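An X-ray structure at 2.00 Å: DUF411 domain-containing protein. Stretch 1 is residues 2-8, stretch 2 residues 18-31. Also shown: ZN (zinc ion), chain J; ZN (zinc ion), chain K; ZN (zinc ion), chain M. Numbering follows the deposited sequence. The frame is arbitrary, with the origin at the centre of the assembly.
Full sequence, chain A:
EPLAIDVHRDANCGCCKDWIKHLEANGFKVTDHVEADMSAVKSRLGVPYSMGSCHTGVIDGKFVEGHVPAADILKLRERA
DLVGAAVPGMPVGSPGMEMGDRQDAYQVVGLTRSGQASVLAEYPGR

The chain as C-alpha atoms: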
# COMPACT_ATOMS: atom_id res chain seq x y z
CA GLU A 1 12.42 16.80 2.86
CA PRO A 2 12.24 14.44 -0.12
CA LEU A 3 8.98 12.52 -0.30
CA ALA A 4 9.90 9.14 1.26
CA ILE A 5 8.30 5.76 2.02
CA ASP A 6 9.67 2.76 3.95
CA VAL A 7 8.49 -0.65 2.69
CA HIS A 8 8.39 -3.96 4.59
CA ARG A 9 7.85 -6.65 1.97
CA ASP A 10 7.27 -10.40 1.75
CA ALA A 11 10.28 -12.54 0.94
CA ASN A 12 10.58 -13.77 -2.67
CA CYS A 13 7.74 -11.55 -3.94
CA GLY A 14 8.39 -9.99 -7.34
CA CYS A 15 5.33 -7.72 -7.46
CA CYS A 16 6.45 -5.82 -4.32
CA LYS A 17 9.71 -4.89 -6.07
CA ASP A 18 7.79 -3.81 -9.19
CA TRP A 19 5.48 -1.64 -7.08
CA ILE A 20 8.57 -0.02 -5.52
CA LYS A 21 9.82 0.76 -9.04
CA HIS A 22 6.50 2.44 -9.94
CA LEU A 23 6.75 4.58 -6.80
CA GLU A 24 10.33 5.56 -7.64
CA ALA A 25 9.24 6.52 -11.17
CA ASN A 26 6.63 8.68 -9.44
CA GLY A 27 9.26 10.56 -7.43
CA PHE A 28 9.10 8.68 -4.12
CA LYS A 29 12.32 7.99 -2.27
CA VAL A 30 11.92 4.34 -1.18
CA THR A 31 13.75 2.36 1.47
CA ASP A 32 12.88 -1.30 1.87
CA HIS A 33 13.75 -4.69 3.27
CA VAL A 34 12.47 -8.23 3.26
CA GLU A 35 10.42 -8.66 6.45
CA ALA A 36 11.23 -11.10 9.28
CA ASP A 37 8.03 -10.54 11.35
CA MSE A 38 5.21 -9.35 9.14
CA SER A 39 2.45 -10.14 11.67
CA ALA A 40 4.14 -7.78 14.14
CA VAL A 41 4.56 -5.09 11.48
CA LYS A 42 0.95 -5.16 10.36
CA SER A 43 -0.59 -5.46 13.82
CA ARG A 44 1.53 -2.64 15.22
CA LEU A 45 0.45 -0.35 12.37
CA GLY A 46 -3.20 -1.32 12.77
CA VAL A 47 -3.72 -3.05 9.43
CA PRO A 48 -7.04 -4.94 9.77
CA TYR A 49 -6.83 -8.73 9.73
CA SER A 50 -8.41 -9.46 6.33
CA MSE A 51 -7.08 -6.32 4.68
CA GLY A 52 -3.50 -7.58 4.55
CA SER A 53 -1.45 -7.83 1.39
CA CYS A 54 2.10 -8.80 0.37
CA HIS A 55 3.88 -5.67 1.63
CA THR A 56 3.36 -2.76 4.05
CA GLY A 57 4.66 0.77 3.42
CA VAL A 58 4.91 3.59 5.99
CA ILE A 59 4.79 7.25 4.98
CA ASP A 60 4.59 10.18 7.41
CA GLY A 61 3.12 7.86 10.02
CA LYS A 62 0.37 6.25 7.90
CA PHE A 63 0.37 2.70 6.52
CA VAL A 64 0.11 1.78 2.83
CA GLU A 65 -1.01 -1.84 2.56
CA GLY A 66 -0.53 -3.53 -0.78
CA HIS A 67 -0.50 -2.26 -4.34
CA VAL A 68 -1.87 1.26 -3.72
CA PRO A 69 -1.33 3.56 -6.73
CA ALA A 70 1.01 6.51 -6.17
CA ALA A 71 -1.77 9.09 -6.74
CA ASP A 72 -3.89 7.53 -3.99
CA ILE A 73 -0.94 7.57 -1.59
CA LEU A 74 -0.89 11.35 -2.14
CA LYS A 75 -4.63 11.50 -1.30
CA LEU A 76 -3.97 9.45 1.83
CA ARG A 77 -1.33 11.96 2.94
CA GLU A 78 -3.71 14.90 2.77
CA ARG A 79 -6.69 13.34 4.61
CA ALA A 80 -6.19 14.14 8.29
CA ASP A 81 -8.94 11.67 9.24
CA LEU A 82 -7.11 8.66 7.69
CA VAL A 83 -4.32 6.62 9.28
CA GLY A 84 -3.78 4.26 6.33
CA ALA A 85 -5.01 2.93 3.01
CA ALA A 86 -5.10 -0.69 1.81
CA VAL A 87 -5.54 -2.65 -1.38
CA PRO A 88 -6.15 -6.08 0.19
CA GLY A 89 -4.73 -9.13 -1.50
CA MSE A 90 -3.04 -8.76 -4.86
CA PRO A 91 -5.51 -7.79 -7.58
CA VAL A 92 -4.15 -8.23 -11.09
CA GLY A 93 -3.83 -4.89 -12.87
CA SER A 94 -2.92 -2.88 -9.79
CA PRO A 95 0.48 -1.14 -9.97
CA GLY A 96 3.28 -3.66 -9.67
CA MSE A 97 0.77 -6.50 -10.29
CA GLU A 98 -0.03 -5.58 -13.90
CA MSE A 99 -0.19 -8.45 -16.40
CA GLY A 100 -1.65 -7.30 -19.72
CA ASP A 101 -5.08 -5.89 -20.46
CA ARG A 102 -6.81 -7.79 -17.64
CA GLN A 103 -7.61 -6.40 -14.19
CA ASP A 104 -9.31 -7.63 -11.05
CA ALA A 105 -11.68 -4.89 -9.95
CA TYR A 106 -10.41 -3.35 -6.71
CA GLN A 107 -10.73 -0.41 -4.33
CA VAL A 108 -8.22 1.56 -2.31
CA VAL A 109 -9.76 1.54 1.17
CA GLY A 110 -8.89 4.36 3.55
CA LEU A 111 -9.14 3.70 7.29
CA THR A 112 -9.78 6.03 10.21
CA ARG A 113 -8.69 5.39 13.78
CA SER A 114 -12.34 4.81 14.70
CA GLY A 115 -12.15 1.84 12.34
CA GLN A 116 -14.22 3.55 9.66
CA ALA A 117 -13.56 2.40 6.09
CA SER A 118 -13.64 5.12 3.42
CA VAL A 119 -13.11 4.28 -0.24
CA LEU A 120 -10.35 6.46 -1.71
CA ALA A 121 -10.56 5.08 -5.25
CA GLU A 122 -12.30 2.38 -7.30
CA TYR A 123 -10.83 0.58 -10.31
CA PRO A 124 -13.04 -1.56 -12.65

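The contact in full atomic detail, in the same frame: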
# COMPACT_ATOMS: atom_id res chain seq x y z
N PRO A 2 12.75 15.27 0.97
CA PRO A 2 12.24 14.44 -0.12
C PRO A 2 11.07 13.59 0.35
O PRO A 2 11.04 13.10 1.48
CB PRO A 2 13.45 13.59 -0.51
CG PRO A 2 14.62 14.48 -0.18
CD PRO A 2 14.21 15.13 1.12
N LEU A 3 10.06 13.49 -0.51
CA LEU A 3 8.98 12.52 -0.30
C LEU A 3 9.56 11.12 -0.17
O LEU A 3 10.26 10.66 -1.07
CB LEU A 3 8.03 12.58 -1.49
CG LEU A 3 6.76 11.74 -1.49
CD1 LEU A 3 5.75 12.34 -0.52
CD2 LEU A 3 6.19 11.67 -2.91
N ALA A 4 9.26 10.42 0.94
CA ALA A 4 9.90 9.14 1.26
C ALA A 4 8.92 8.12 1.84
O ALA A 4 8.00 8.46 2.60
CB ALA A 4 11.07 9.35 2.24
N ILE A 5 9.13 6.85 1.50
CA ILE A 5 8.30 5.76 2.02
C ILE A 5 9.20 4.57 2.39
O ILE A 5 10.14 4.24 1.66
CB ILE A 5 7.18 5.37 1.02
CG1 ILE A 5 6.22 4.32 1.63
CG2 ILE A 5 7.75 4.93 -0.33
CD1 ILE A 5 4.95 4.10 0.81
N ASP A 6 8.93 3.96 3.54
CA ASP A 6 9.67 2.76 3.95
C ASP A 6 8.78 1.52 3.78
O ASP A 6 7.65 1.50 4.28
CB ASP A 6 10.16 2.86 5.39
CG ASP A 6 11.16 1.75 5.74
OD1 ASP A 6 12.13 1.54 4.96
OD2 ASP A 6 10.98 1.09 6.80
N VAL A 7 9.29 0.51 3.10
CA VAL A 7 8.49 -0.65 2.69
C VAL A 7 9.02 -1.91 3.37
O VAL A 7 10.21 -2.24 3.26
CB VAL A 7 8.47 -0.81 1.17
CG1 VAL A 7 7.62 -2.03 0.78
CG2 VAL A 7 7.91 0.48 0.53
N HIS A 8 8.13 -2.61 4.07
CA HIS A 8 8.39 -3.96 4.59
C HIS A 8 7.68 -4.93 3.66
O HIS A 8 6.46 -4.85 3.50
CB HIS A 8 7.85 -4.13 6.02
CG HIS A 8 8.05 -2.93 6.90
ND1 HIS A 8 8.96 -2.91 7.94
CD2 HIS A 8 7.45 -1.71 6.90
CE1 HIS A 8 8.91 -1.74 8.54
NE2 HIS A 8 8.01 -0.99 7.93
N ASP A 18 8.33 -4.57 -8.06
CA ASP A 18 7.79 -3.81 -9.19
C ASP A 18 7.01 -2.60 -8.70
O ASP A 18 7.15 -1.50 -9.25
CB ASP A 18 6.91 -4.75 -10.05
CG ASP A 18 6.46 -4.11 -11.38
OD1 ASP A 18 7.08 -3.17 -11.88
OD2 ASP A 18 5.48 -4.59 -11.96
N TRP A 19 6.18 -2.78 -7.67
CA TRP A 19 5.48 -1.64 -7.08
C TRP A 19 6.45 -0.56 -6.59
O TRP A 19 6.24 0.64 -6.82
CB TRP A 19 4.59 -2.13 -5.94
CG TRP A 19 3.80 -1.12 -5.24
CD1 TRP A 19 2.67 -0.49 -5.70
CD2 TRP A 19 4.02 -0.63 -3.91
NE1 TRP A 19 2.18 0.37 -4.73
CE2 TRP A 19 2.98 0.28 -3.61
CE3 TRP A 19 4.99 -0.89 -2.92
CZ2 TRP A 19 2.88 0.93 -2.38
CZ3 TRP A 19 4.89 -0.24 -1.69
CH2 TRP A 19 3.85 0.67 -1.43
N ILE A 20 7.54 -0.98 -5.94
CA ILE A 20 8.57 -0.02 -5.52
C ILE A 20 9.11 0.75 -6.73
O ILE A 20 9.33 1.96 -6.66
CB ILE A 20 9.67 -0.76 -4.75
CG1 ILE A 20 9.13 -1.19 -3.38
CG2 ILE A 20 10.93 0.09 -4.65
CD1 ILE A 20 10.11 -2.07 -2.57
N LYS A 21 9.27 0.07 -7.87
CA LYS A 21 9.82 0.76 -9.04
C LYS A 21 8.83 1.76 -9.61
O LYS A 21 9.23 2.84 -10.05
CB LYS A 21 10.27 -0.26 -10.10
CG LYS A 21 11.59 -0.93 -9.72
CD LYS A 21 12.05 -2.03 -10.68
CE LYS A 21 12.44 -1.46 -12.03
NZ LYS A 21 13.11 -2.44 -12.94
N HIS A 22 7.52 1.47 -9.55
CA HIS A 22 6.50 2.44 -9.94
C HIS A 22 6.49 3.66 -9.03
O HIS A 22 6.27 4.79 -9.49
CB HIS A 22 5.11 1.78 -9.94
CG HIS A 22 4.88 0.82 -11.07
ND1 HIS A 22 4.01 1.09 -12.11
CD2 HIS A 22 5.39 -0.41 -11.32
CE1 HIS A 22 4.00 0.07 -12.94
NE2 HIS A 22 4.82 -0.85 -12.49
N LEU A 23 6.67 3.45 -7.72
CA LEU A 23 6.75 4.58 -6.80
C LEU A 23 7.95 5.45 -7.11
O LEU A 23 7.85 6.68 -7.14
CB LEU A 23 6.81 4.10 -5.34
CG LEU A 23 5.60 3.34 -4.79
CD1 LEU A 23 5.79 3.06 -3.32
CD2 LEU A 23 4.32 4.11 -5.03
N GLU A 24 9.12 4.83 -7.31
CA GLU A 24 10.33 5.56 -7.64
C GLU A 24 10.15 6.39 -8.91
O GLU A 24 10.56 7.56 -8.96
CB GLU A 24 11.50 4.59 -7.80
CG GLU A 24 11.86 3.90 -6.52
CD GLU A 24 13.04 2.98 -6.69
OE1 GLU A 24 13.18 2.36 -7.77
OE2 GLU A 24 13.83 2.87 -5.74
N ALA A 25 9.57 5.79 -9.95
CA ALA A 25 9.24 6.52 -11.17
C ALA A 25 8.21 7.61 -10.93
O ALA A 25 8.03 8.47 -11.79
CB ALA A 25 8.71 5.56 -12.25
N ASN A 26 7.53 7.60 -9.79
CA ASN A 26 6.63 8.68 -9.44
C ASN A 26 7.26 9.69 -8.49
O ASN A 26 6.57 10.58 -7.99
CB ASN A 26 5.33 8.12 -8.84
CG ASN A 26 4.38 7.64 -9.91
OD1 ASN A 26 3.65 8.45 -10.48
ND2 ASN A 26 4.40 6.34 -10.21
N GLY A 27 8.57 9.59 -8.25
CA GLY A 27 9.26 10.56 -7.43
C GLY A 27 9.44 10.21 -5.97
O GLY A 27 10.07 10.98 -5.23
N PHE A 28 8.89 9.08 -5.51
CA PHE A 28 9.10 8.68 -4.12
C PHE A 28 10.54 8.21 -3.90
O PHE A 28 11.09 7.45 -4.70
CB PHE A 28 8.17 7.54 -3.72
CG PHE A 28 6.73 7.93 -3.55
CD1 PHE A 28 5.93 8.19 -4.65
CD2 PHE A 28 6.16 7.99 -2.30
CE1 PHE A 28 4.60 8.51 -4.49
CE2 PHE A 28 4.84 8.33 -2.13
CZ PHE A 28 4.05 8.59 -3.24
N LYS A 29 11.14 8.65 -2.80
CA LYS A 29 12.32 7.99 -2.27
C LYS A 29 11.88 6.78 -1.45
O LYS A 29 11.06 6.92 -0.52
CB LYS A 29 13.13 8.97 -1.44
CG LYS A 29 14.30 8.35 -0.70
N VAL A 30 12.37 5.59 -1.79
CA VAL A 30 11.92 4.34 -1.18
C VAL A 30 13.09 3.70 -0.45
O VAL A 30 14.18 3.56 -1.02
CB VAL A 30 11.33 3.37 -2.23
CG1 VAL A 30 10.72 2.13 -1.56
CG2 VAL A 30 10.27 4.07 -3.09
N THR A 31 12.87 3.31 0.80
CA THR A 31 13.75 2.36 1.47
C THR A 31 12.97 1.09 1.77
O THR A 31 11.77 1.14 2.06
CB THR A 31 14.31 2.94 2.78
OG1 THR A 31 13.22 3.29 3.62
CG2 THR A 31 15.16 4.18 2.52
ZN ZN J . 5.29 -2.67 -13.24
ZN ZN K . 10.22 -4.50 8.44
ZN ZN M . 14.98 0.70 -6.36
O HOH W 1 11.41 12.28 -3.05

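How do the two backbones find each other? Stretch 2 runs as a helix nearly antiparallel to the strand 4-8, turns back through a type I turn from Glu24 to Gly27, and returns as a second strand, 29-31, alongside the first. The two strands are parallel, their directions differing by 22°, and Ala4 pairs with Lys29, Ile5 with Val30 and Asp6 with Thr31. Gly27 suits the turn because its positive phi would jam a CB against the carbonyl of the residue before.

What holds the strands in register? Four backbone hydrogen bonds alternate in direction, as parallel pairing requires. Lys29 N donates to Leu3 O (2.8 Å), Ile5 N to Lys29 O (2.8 Å), Thr31 N to Ile5 O (3.0 Å) and Val7 N to Thr31 O (2.8 Å). Leu3, Ile5 and Val7 thus supply every backbone group that bonds from stretch 1, while Lys29 and Thr31 each use both N and O on stretch 2. Weaker CA-H...O contacts fill in between: Ala4 CA lies 3.1 Å from Lys29 O, and Val30 CA 3.4 Å from Ile5 O. Near the start of the ladder a water donates to both Leu3 O (2.8 Å) and Gly27 O (2.9 Å), bridging two carbonyls that cannot bond to each other.

Which apolar side chains pack together? Ile5 and Val30 share the sheet face that looks onto the helix, and Val7 also points toward stretch 2. Ile5 CG2 meets Val30 CG2 at 3.8 Å, Leu23 CD1 at 4.0 Å and Phe28 CD2 at 4.0 Å, while Ile5 CD1 reaches Trp19 CH2 at 4.2 Å. Val7 continues the layer, with its CG2 3.8 Å from Trp19 CZ3 and 3.9 Å from Val30 CG1, and its CG1 4.2 Å from Ile20 CD1. Branched aliphatic groups and aromatic rings thereby fill the space between sheet and helix. At the other end, Leu3 CD2 sits over the Phe28 ring, 3.5 Å from its centroid and only 5° off the normal, a CH-pi contact in which a methyl group rests on the electron-rich face.

What happens on the opposite face of the sheet? Here the side chains of Ala4, Asp6, Lys29 and Thr31 lie in more open surroundings. Thr31 OG1 donates a very short hydrogen bond to Asp6 OD1 (2.5 Å), tying neighbouring side chains together across the strand pair. Beside it, Ala4 CB and Lys29 CB make a looser contact at 4.2 Å.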